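Side-chain contacts in uncharacterized protein ScGH5_18 (Streptomyces cattleya, PDB 7LR8), which is probably a subfamily GH5_18 glycoside hydrolase of N-glycan breakdown, which binds the disaccharide mannosyl-beta-1,4-N-acetylglucosamine in its glycan pocket: residues T398-A401 with E402-T405; R344-T348 with E349-P353; D166-T169 with P170-G174. The protein carries 1 engineered substitution. All coordinates share one frame; numbering follows the deposited sequence. Where two conformers were deposited one is given.

In the fold
The three contacts mark where regular elements begin or end. Contact 3 starts helix 170-187 of the eight-stranded beta/alpha barrel, after strand 145-152, whose last residue, Asn152, lines the glycan pocket. Contact 2 ends helix 334-349, after the last barrel strand; its centre is about 41 Å from that of contact 3, on the opposite side of the chain's centre. The chain enters a small C-terminal alpha/beta unit, where contact 1 turns out of a strand, its centre about 32 Å from the centre of contact 2 and about 26 Å from that of contact 3. None belongs to the glycan pocket, although the side chain of Gln172 in contact 3 lies about 7 Å from a bound 2-(2-ethoxyethoxy)ethanol.

Contact 1 (T398-A401 with E402-T405); sequences TVLA and EHAT
Leu400 and His403 close a type I beta-turn in which strand 397-400 ends, and Ala401 and Ala404 close a second one, shifted by one residue. His403 N donates to Leu400 O at 2.8 Å, and Ala404 N to Ala401 O at 3.2 Å; the second bond is the longer but straighter, at 168°. This paired turn leads from the strand toward helix 407-413, part of a beta-alpha-beta crossover in the C-terminal three-stranded parallel sheet, where strand 397-400 hydrogen-bonds to its neighbour 358-362 through Val399.

Leu400 and Glu402 run alongside one another, pointing the same way, with Leu400 CB 3.8 Å from Glu402 CG; the methyl CD1 of Leu400 continues along the aliphatic and carboxylate part of Glu402. Glu402 CG sits between the backbone N and the carbonyl carbon (chi1 54°), from where it also lies over the rim of one face of the His403 imidazole. That ring stacks in addition on His409 of the following helix, which ties the turn to the helix it introduces. The two buried strand residues pack on different parts of the fold, Val399 on Leu410 and Arg413 of helix 407-413 and Leu400 on Ala255 and Trp256. Within the turn, Val399 CG2, anti to the backbone N, touches His403 CB at 3.8 Å, while Leu400 CB approaches the imidazole carbon CD2 of His403 to 4.0 Å.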
ATOM      1  N   THR B 398       8.254   6.082 -40.023  1.00 20.77           N
ATOM      2  CA  THR B 398       9.485   5.365 -39.709  1.00 22.87           C
ATOM      3  C   THR B 398       9.420   3.946 -40.262  1.00 27.10           C
ATOM      4  O   THR B 398       8.340   3.399 -40.517  1.00 25.44           O
ATOM      5  CB  THR B 398       9.775   5.327 -38.191  1.00 27.03           C
ATOM      6  OG1 THR B 398       8.777   4.556 -37.496  1.00 23.06           O
ATOM      7  CG2 THR B 398       9.813   6.735 -37.617  1.00 26.55           C
ATOM      8  N   VAL B 399      10.599   3.361 -40.461  1.00 22.76           N
ATOM      9  CA  VAL B 399      10.721   1.983 -40.930  1.00 23.52           C
ATOM     10  C   VAL B 399      11.952   1.372 -40.273  1.00 30.46           C
ATOM     11  O   VAL B 399      12.982   2.036 -40.123  1.00 26.92           O
ATOM     12  CB  VAL B 399      10.795   1.913 -42.474  1.00 23.47           C
ATOM     13  CG1 VAL B 399      12.051   2.595 -43.001  1.00 23.69           C
ATOM     14  CG2 VAL B 399      10.729   0.455 -42.954  1.00 25.92           C
ATOM     15  N   LEU B 400      11.837   0.109 -39.854  1.00 26.32           N
ATOM     16  CA  LEU B 400      12.966  -0.576 -39.238  1.00 28.17           C
ATOM     17  C   LEU B 400      14.064  -0.859 -40.257  1.00 28.97           C
ATOM     18  O   LEU B 400      13.800  -1.112 -41.438  1.00 28.87           O
ATOM     19  CB  LEU B 400      12.516  -1.892 -38.602  1.00 30.00           C
ATOM     20  CG  LEU B 400      11.785  -1.820 -37.267  1.00 31.77           C
ATOM     21  CD1 LEU B 400      11.522  -3.241 -36.776  1.00 33.14           C
ATOM     22  CD2 LEU B 400      12.606  -1.035 -36.247  1.00 34.54           C
ATOM     23  N   ALA B 401      15.313  -0.819 -39.779  1.00 30.41           N
ATOM     24  CA  ALA B 401      16.459  -1.134 -40.628  1.00 35.90           C
ATOM     25  C   ALA B 401      16.266  -2.456 -41.363  1.00 35.32           C
ATOM     26  O   ALA B 401      16.584  -2.567 -42.554  1.00 35.62           O
ATOM     27  CB  ALA B 401      17.738  -1.177 -39.785  1.00 34.10           C
ATOM     28  N   GLU B 402      15.730  -3.467 -40.671  1.00 34.25           N
ATOM     29  CA  GLU B 402      15.541  -4.782 -41.271  1.00 36.17           C
ATOM     30  C   GLU B 402      14.515  -4.765 -42.399  1.00 39.16           C
ATOM     31  O   GLU B 402      14.459  -5.724 -43.177  1.00 41.13           O
ATOM     32  CB  GLU B 402      15.117  -5.792 -40.203  1.00 42.07           C
ATOM     33  CG  GLU B 402      13.901  -5.368 -39.389  1.00 47.69           C
ATOM     34  CD  GLU B 402      13.616  -6.307 -38.225  1.00 60.18           C
ATOM     35  OE1 GLU B 402      12.996  -7.368 -38.452  1.00 63.88           O
ATOM     36  OE2 GLU B 402      14.012  -5.983 -37.083  1.00 61.22           O
ATOM     37  N   HIS B 403      13.705  -3.707 -42.498  1.00 32.53           N
ATOM     38  CA  HIS B 403      12.688  -3.585 -43.536  1.00 33.19           C
ATOM     39  C   HIS B 403      12.989  -2.473 -44.529  1.00 32.68           C
ATOM     40  O   HIS B 403      12.178  -2.233 -45.433  1.00 32.76           O
ATOM     41  CB  HIS B 403      11.308  -3.340 -42.906  1.00 32.47           C
ATOM     42  CG  HIS B 403      10.825  -4.464 -42.039  1.00 37.75           C
ATOM     43  ND1 HIS B 403      10.748  -5.765 -42.483  1.00 38.86           N
ATOM     44  CD2 HIS B 403      10.386  -4.477 -40.758  1.00 37.20           C
ATOM     45  CE1 HIS B 403      10.295  -6.536 -41.511  1.00 43.08           C
ATOM     46  NE2 HIS B 403      10.066  -5.779 -40.452  1.00 42.87           N
ATOM     47  N   ALA B 404      14.138  -1.801 -44.401  1.00 32.58           N
ATOM     48  CA  ALA B 404      14.416  -0.620 -45.217  1.00 31.02           C
ATOM     49  C   ALA B 404      14.494  -0.935 -46.706  1.00 34.64           C
ATOM     50  O   ALA B 404      14.308  -0.028 -47.526  1.00 37.36           O
ATOM     51  CB  ALA B 404      15.716   0.042 -44.749  1.00 32.39           C
ATOM     52  N   THR B 405      14.768  -2.191 -47.079  1.00 33.38           N
ATOM     53  CA  THR B 405      14.813  -2.601 -48.481  1.00 37.85           C
ATOM     54  C   THR B 405      13.803  -3.703 -48.794  1.00 40.82           C
ATOM     55  O   THR B 405      13.947  -4.407 -49.800  1.00 39.40           O
ATOM     56  CB  THR B 405      16.221  -3.057 -48.868  1.00 41.53           C
ATOM     57  OG1 THR B 405      16.612  -4.159 -48.042  1.00 44.99           O
ATOM     58  CG2 THR B 405      17.217  -1.916 -48.701  1.00 37.68           C
TER

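Contact 2 (R344-T348 with E349-P353); sequences RRWRT and ETPAP
Trp346 meets both Thr350 and Pro351 where helix 334-349 runs out, and its carbonyl takes one of the last helical hydrogen bonds. Thr350 N donates to Trp346 O at 2.7 Å, a short but bent bond of 135°, whereas Glu349 N reaches Arg345 O at 159°. Arg344 O, one residue before Arg345, is gripped twice: Thr348 N and Thr348 OG1 approach it from opposite faces of the carbonyl plane, the hydroxyl at 2.8 Å. Thr348 chi1 of -59° sets OG1 beside its own backbone N, which turns the hydroxyl back onto the helix.

Two waters serve groups beyond these bonds. One accepts from Arg344 NH2 and donates to Glu349 OE1, spanning charged groups 6.1 Å apart, which do not touch directly. The other donates to Thr348 O, a carbonyl near the helix end, and pairs with Thr350 OG1 at 2.6 Å. Arg344 also pairs with Glu341 through NE; Arg345 forms a salt bridge with Asp290, and Arg347 with Asp51.

Thr350 CG2 lies over one face of the indole, toward the rim. On that face Pro351 CD makes a CH-pi contact with the five-membered ring of Trp346, 4.0 Å from the ring centroid. Arg347 CG lies in the ring plane at an edge. Thr350, with positive phi, leaves the helical path, and Pro351 after it has no N-H to offer a helix carbonyl. The arrangement is a helix C-terminus ended by a residue in the left-handed conformation, followed by a proline, here closing the last helix of the beta/alpha barrel.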
ATOM      1  N   ARG B 344     -14.068  19.741 -32.108  1.00 26.52           N
ATOM      2  CA  ARG B 344     -15.180  20.259 -32.898  1.00 28.15           C
ATOM      3  C   ARG B 344     -14.763  20.473 -34.344  1.00 28.86           C
ATOM      4  O   ARG B 344     -15.511  20.141 -35.274  1.00 30.15           O
ATOM      5  CB  ARG B 344     -15.692  21.565 -32.282  1.00 29.07           C
ATOM      6  CG  ARG B 344     -16.931  22.132 -32.967  1.00 36.33           C
ATOM      7  CD  ARG B 344     -16.870  23.652 -33.032  1.00 47.47           C
ATOM      8  NE  ARG B 344     -15.737  24.102 -33.832  1.00 56.28           N
ATOM      9  CZ  ARG B 344     -15.785  24.307 -35.145  1.00 60.41           C
ATOM     10  NH1 ARG B 344     -16.918  24.109 -35.809  1.00 61.31           N
ATOM     11  NH2 ARG B 344     -14.703  24.710 -35.797  1.00 62.10           N
ATOM     12  N   ARG B 345     -13.564  21.027 -34.548  1.00 29.15           N
ATOM     13  CA  ARG B 345     -13.050  21.263 -35.892  1.00 31.53           C
ATOM     14  C   ARG B 345     -12.931  19.958 -36.663  1.00 29.93           C
ATOM     15  O   ARG B 345     -13.381  19.856 -37.813  1.00 30.32           O
ATOM     16  CB  ARG B 345     -11.695  21.971 -35.801  1.00 35.05           C
ATOM     17  CG  ARG B 345     -11.070  22.388 -37.120  1.00 46.73           C
ATOM     18  CD  ARG B 345      -9.611  22.802 -36.888  1.00 55.16           C
ATOM     19  NE  ARG B 345      -9.458  23.558 -35.643  1.00 52.37           N
ATOM     20  CZ  ARG B 345      -8.423  23.446 -34.816  1.00 55.05           C
ATOM     21  NH1 ARG B 345      -7.436  22.603 -35.094  1.00 50.10           N
ATOM     22  NH2 ARG B 345      -8.374  24.172 -33.701  1.00 48.68           N
ATOM     23  N   TRP B 346     -12.346  18.937 -36.036  1.00 27.21           N
ATOM     24  CA  TRP B 346     -12.225  17.651 -36.709  1.00 27.15           C
ATOM     25  C   TRP B 346     -13.597  17.056 -37.018  1.00 30.77           C
ATOM     26  O   TRP B 346     -13.839  16.575 -38.133  1.00 30.15           O
ATOM     27  CB  TRP B 346     -11.390  16.668 -35.884  1.00 30.30           C
ATOM     28  CG  TRP B 346     -11.182  15.417 -36.678  1.00 36.41           C
ATOM     29  CD1 TRP B 346     -10.118  15.120 -37.484  1.00 34.94           C
ATOM     30  CD2 TRP B 346     -12.100  14.318 -36.805  1.00 42.22           C
ATOM     31  NE1 TRP B 346     -10.312  13.896 -38.088  1.00 42.28           N
ATOM     32  CE2 TRP B 346     -11.520  13.388 -37.688  1.00 44.82           C
ATOM     33  CE3 TRP B 346     -13.353  14.030 -36.249  1.00 50.87           C
ATOM     34  CZ2 TRP B 346     -12.149  12.191 -38.027  1.00 58.51           C
ATOM     35  CZ3 TRP B 346     -13.975  12.847 -36.588  1.00 61.76           C
ATOM     36  CH2 TRP B 346     -13.372  11.940 -37.464  1.00 64.44           C
ATOM     37  N   ARG B 347     -14.513  17.064 -36.038  1.00 28.69           N
ATOM     38  CA  ARG B 347     -15.838  16.488 -36.275  1.00 33.27           C
ATOM     39  C   ARG B 347     -16.608  17.256 -37.347  1.00 33.79           C
ATOM     40  O   ARG B 347     -17.443  16.671 -38.050  1.00 34.44           O
ATOM     41  CB  ARG B 347     -16.656  16.442 -34.979  1.00 31.41           C
ATOM     42  CG  ARG B 347     -16.051  15.605 -33.850  1.00 30.61           C
ATOM     43  CD  ARG B 347     -17.109  15.239 -32.805  1.00 32.84           C
ATOM     44  NE  ARG B 347     -16.533  14.688 -31.571  1.00 28.34           N
ATOM     45  CZ  ARG B 347     -16.015  13.465 -31.467  1.00 29.47           C
ATOM     46  NH1 ARG B 347     -15.985  12.668 -32.526  1.00 30.25           N
ATOM     47  NH2 ARG B 347     -15.511  13.038 -30.306  1.00 26.73           N
ATOM     48  N   THR B 348     -16.347  18.556 -37.489  1.00 32.30           N
ATOM     49  CA  THR B 348     -17.066  19.350 -38.479  1.00 34.40           C
ATOM     50  C   THR B 348     -16.500  19.144 -39.878  1.00 38.71           C
ATOM     51  O   THR B 348     -17.257  18.994 -40.841  1.00 38.29           O
ATOM     52  CB  THR B 348     -17.021  20.837 -38.106  1.00 34.74           C
ATOM     53  OG1 THR B 348     -17.619  21.030 -36.817  1.00 34.31           O
ATOM     54  CG2 THR B 348     -17.764  21.685 -39.143  1.00 37.52           C
ATOM     55  N   GLU B 349     -15.175  19.121 -40.009  1.00 39.10           N
ATOM     56  CA  GLU B 349     -14.554  19.074 -41.323  1.00 45.39           C
ATOM     57  C   GLU B 349     -14.178  17.668 -41.773  1.00 42.53           C
ATOM     58  O   GLU B 349     -13.964  17.465 -42.975  1.00 45.20           O
ATOM     59  CB  GLU B 349     -13.312  19.976 -41.346  1.00 47.64           C
ATOM     60  CG  GLU B 349     -13.597  21.437 -40.970  1.00 57.05           C
ATOM     61  CD  GLU B 349     -14.464  22.182 -41.989  1.00 78.49           C
ATOM     62  OE1 GLU B 349     -14.718  23.387 -41.773  1.00 85.47           O
ATOM     63  OE2 GLU B 349     -14.887  21.584 -43.004  1.00 86.17           O
ATOM     64  N   THR B 350     -14.128  16.700 -40.849  1.00 37.89           N
ATOM     65  CA  THR B 350     -13.670  15.322 -41.044  1.00 36.46           C
ATOM     66  C   THR B 350     -12.618  15.220 -42.148  1.00 37.71           C
ATOM     67  O   THR B 350     -12.869  14.588 -43.185  1.00 37.11           O
ATOM     68  CB  THR B 350     -14.855  14.398 -41.360  1.00 44.53           C
ATOM     69  OG1 THR B 350     -15.619  14.942 -42.440  1.00 45.98           O
ATOM     70  CG2 THR B 350     -15.756  14.241 -40.138  1.00 49.14           C
ATOM     71  N   PRO B 351     -11.443  15.832 -41.975  1.00 38.98           N
ATOM     72  CA  PRO B 351     -10.433  15.798 -43.040  1.00 38.75           C
ATOM     73  C   PRO B 351      -9.997  14.374 -43.347  1.00 33.68           C
ATOM     74  O   PRO B 351      -9.938  13.521 -42.462  1.00 29.84           O
ATOM     75  CB  PRO B 351      -9.280  16.631 -42.466  1.00 38.06           C
ATOM     76  CG  PRO B 351      -9.485  16.611 -40.992  1.00 41.13           C
ATOM     77  CD  PRO B 351     -10.968  16.570 -40.790  1.00 39.14           C
ATOM     78  N   ALA B 352      -9.713  14.119 -44.621  1.00 34.91           N
ATOM     79  CA  ALA B 352      -9.261  12.794 -45.018  1.00 32.92           C
ATOM     80  C   ALA B 352      -7.861  12.540 -44.463  1.00 32.48           C
ATOM     81  O   ALA B 352      -7.048  13.468 -44.374  1.00 29.16           O
ATOM     82  CB  ALA B 352      -9.251  12.660 -46.540  1.00 38.33           C
ATOM     83  N   PRO B 353      -7.548  11.308 -44.073  1.00 32.78           N
ATOM     84  CA  PRO B 353      -6.167  11.008 -43.687  1.00 35.47           C
ATOM     85  C   PRO B 353      -5.253  11.171 -44.886  1.00 32.56           C
ATOM     86  O   PRO B 353      -5.663  10.997 -46.040  1.00 33.36           O
ATOM     87  CB  PRO B 353      -6.233   9.551 -43.215  1.00 40.17           C
ATOM     88  CG  PRO B 353      -7.390   8.979 -43.951  1.00 42.09           C
ATOM     89  CD  PRO B 353      -8.392  10.100 -44.101  1.00 39.84           C
TER
HETATM   90  O   HOH W   1     -14.603  24.252 -38.742  1.00 48.95           O
HETATM   91  O   HOH W   2     -17.447  16.769 -42.771  1.00 58.72           O

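Contact 3 (D166-T169 with P170-G174); sequences DRVT and PEQAG
Thr169 and Gln172 are bonded to each other in both directions, and the side-chain acceptor of the pair is a glutamine rather than the glutamate often found there. Thr169 N donates to Gln172 OE1 at 3.0 Å in a nearly straight bond of 173°, and Gln172 N returns a bond to Thr169 OG1 at 3.1 Å. A chi1 of 70° holds that hydroxyl between the backbone N and the carbonyl carbon, turned toward the helix start. A water 2.6 Å from Thr169 OG1 adds a further partner and a weak link to Glu171 OE1.

The side chain of Gln172 crosses obliquely to that of Thr169, with Gln172 CG 3.3 Å from Thr169 OG1. Replacing Gln172 by an alanine would probably leave Thr169 N without its side-chain acceptor and let the loop before the helix move more freely.

The main chain takes over from Ala173 N, which donates to Thr169 O at 3.0 Å. Pro170, as first helical residue, needs no acceptor, and it packs with Ala173 on His213 of helix 211-216. This is a capping box with Thr169 as N-cap, opening helix 170-187 of the beta/alpha barrel.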
ATOM      1  N   ASP B 166      11.112  -4.732  -9.721  1.00 16.79           N
ATOM      2  CA  ASP B 166      10.939  -6.174  -9.918  1.00 20.21           C
ATOM      3  C   ASP B 166      11.528  -6.484 -11.285  1.00 26.85           C
ATOM      4  O   ASP B 166      10.873  -6.289 -12.317  1.00 25.62           O
ATOM      5  CB  ASP B 166       9.470  -6.582  -9.862  1.00 22.77           C
ATOM      6  CG  ASP B 166       8.931  -6.638  -8.459  1.00 20.77           C
ATOM      7  OD1 ASP B 166       9.742  -6.748  -7.520  1.00 21.18           O
ATOM      8  OD2 ASP B 166       7.697  -6.570  -8.303  1.00 18.79           O
ATOM      9  N   ARG B 167      12.761  -6.970 -11.298  1.00 28.29           N
ATOM     10  CA  ARG B 167      13.481  -7.125 -12.550  1.00 32.39           C
ATOM     11  C   ARG B 167      12.953  -8.312 -13.346  1.00 26.21           C
ATOM     12  O   ARG B 167      12.565  -9.342 -12.783  1.00 25.07           O
ATOM     13  CB  ARG B 167      14.977  -7.265 -12.282  1.00 38.84           C
ATOM     14  CG  ARG B 167      15.572  -5.960 -11.770  1.00 48.03           C
ATOM     15  CD  ARG B 167      17.087  -5.922 -11.811  1.00 57.27           C
ATOM     16  NE  ARG B 167      17.580  -4.678 -11.224  1.00 66.83           N
ATOM     17  CZ  ARG B 167      17.659  -4.454  -9.915  1.00 75.65           C
ATOM     18  NH1 ARG B 167      17.287  -5.392  -9.054  1.00 79.27           N
ATOM     19  NH2 ARG B 167      18.114  -3.291  -9.464  1.00 78.53           N
ATOM     20  N   VAL B 168      12.933  -8.161 -14.668  0.65 24.70           N
ATOM     21  CA  VAL B 168      12.471  -9.210 -15.567  0.65 25.04           C
ATOM     22  C   VAL B 168      13.254  -9.113 -16.862  0.65 24.54           C
ATOM     23  O   VAL B 168      13.693  -8.032 -17.263  0.65 21.18           O
ATOM     24  CB  VAL B 168      10.957  -9.099 -15.859  0.65 25.81           C
ATOM     25  CG1 VAL B 168      10.179  -9.737 -14.752  0.65 30.04           C
ATOM     26  CG2 VAL B 168      10.561  -7.625 -16.064  0.65 27.69           C
ATOM     27  N   THR B 169      13.408 -10.249 -17.529  1.00 23.30           N
ATOM     28  CA  THR B 169      13.984 -10.252 -18.860  1.00 21.18           C
ATOM     29  C   THR B 169      12.908  -9.841 -19.856  1.00 24.47           C
ATOM     30  O   THR B 169      11.718  -9.882 -19.540  1.00 23.15           O
ATOM     31  CB  THR B 169      14.520 -11.637 -19.220  1.00 23.92           C
ATOM     32  OG1 THR B 169      13.426 -12.546 -19.416  1.00 25.03           O
ATOM     33  CG2 THR B 169      15.429 -12.162 -18.118  1.00 26.39           C
ATOM     34  N   PRO B 170      13.300  -9.419 -21.058  1.00 24.31           N
ATOM     35  CA  PRO B 170      12.281  -9.141 -22.084  1.00 23.58           C
ATOM     36  C   PRO B 170      11.394 -10.339 -22.379  1.00 23.10           C
ATOM     37  O   PRO B 170      10.182 -10.174 -22.555  1.00 22.82           O
ATOM     38  CB  PRO B 170      13.120  -8.725 -23.298  1.00 27.30           C
ATOM     39  CG  PRO B 170      14.365  -8.137 -22.690  1.00 28.56           C
ATOM     40  CD  PRO B 170      14.647  -8.998 -21.490  1.00 27.66           C
ATOM     41  N   GLU B 171      11.956 -11.552 -22.403  1.00 21.96           N
ATOM     42  CA  GLU B 171      11.133 -12.731 -22.660  1.00 24.43           C
ATOM     43  C   GLU B 171      10.088 -12.931 -21.567  1.00 25.55           C
ATOM     44  O   GLU B 171       8.943 -13.299 -21.856  1.00 26.44           O
ATOM     45  CB  GLU B 171      12.010 -13.979 -22.794  1.00 31.22           C
ATOM     46  CG  GLU B 171      11.243 -15.211 -23.266  1.00 52.08           C
ATOM     47  CD  GLU B 171      11.849 -16.517 -22.773  1.00 70.35           C
ATOM     48  OE1 GLU B 171      13.044 -16.522 -22.408  1.00 75.89           O
ATOM     49  OE2 GLU B 171      11.128 -17.540 -22.751  1.00 75.71           O
ATOM     50  N   GLN B 172      10.467 -12.703 -20.302  1.00 19.38           N
ATOM     51  CA  GLN B 172       9.503 -12.825 -19.215  1.00 21.74           C
ATOM     52  C   GLN B 172       8.445 -11.731 -19.286  1.00 23.94           C
ATOM     53  O   GLN B 172       7.274 -11.972 -18.968  1.00 21.76           O
ATOM     54  CB  GLN B 172      10.216 -12.779 -17.866  1.00 23.91           C
ATOM     55  CG  GLN B 172      11.102 -13.979 -17.597  1.00 22.49           C
ATOM     56  CD  GLN B 172      11.960 -13.794 -16.358  1.00 26.72           C
ATOM     57  OE1 GLN B 172      12.448 -12.702 -16.087  1.00 21.57           O
ATOM     58  NE2 GLN B 172      12.147 -14.869 -15.601  1.00 28.41           N
ATOM     59  N   ALA B 173       8.839 -10.526 -19.700  1.00 20.84           N
ATOM     60  CA  ALA B 173       7.870  -9.444 -19.855  1.00 20.27           C
ATOM     61  C   ALA B 173       6.830  -9.792 -20.917  1.00 18.99           C
ATOM     62  O   ALA B 173       5.622  -9.608 -20.706  1.00 21.64           O
ATOM     63  CB  ALA B 173       8.591  -8.138 -20.202  1.00 18.34           C
ATOM     64  N   GLY B 174       7.286 -10.285 -22.072  1.00 21.76           N
ATOM     65  CA  GLY B 174       6.360 -10.658 -23.129  1.00 20.92           C
ATOM     66  C   GLY B 174       5.435 -11.788 -22.720  1.00 24.43           C
ATOM     67  O   GLY B 174       4.238 -11.766 -23.025  1.00 23.80           O
TER
HETATM   68  O   HOH W   3      14.117 -15.039 -19.472  1.00 32.76           O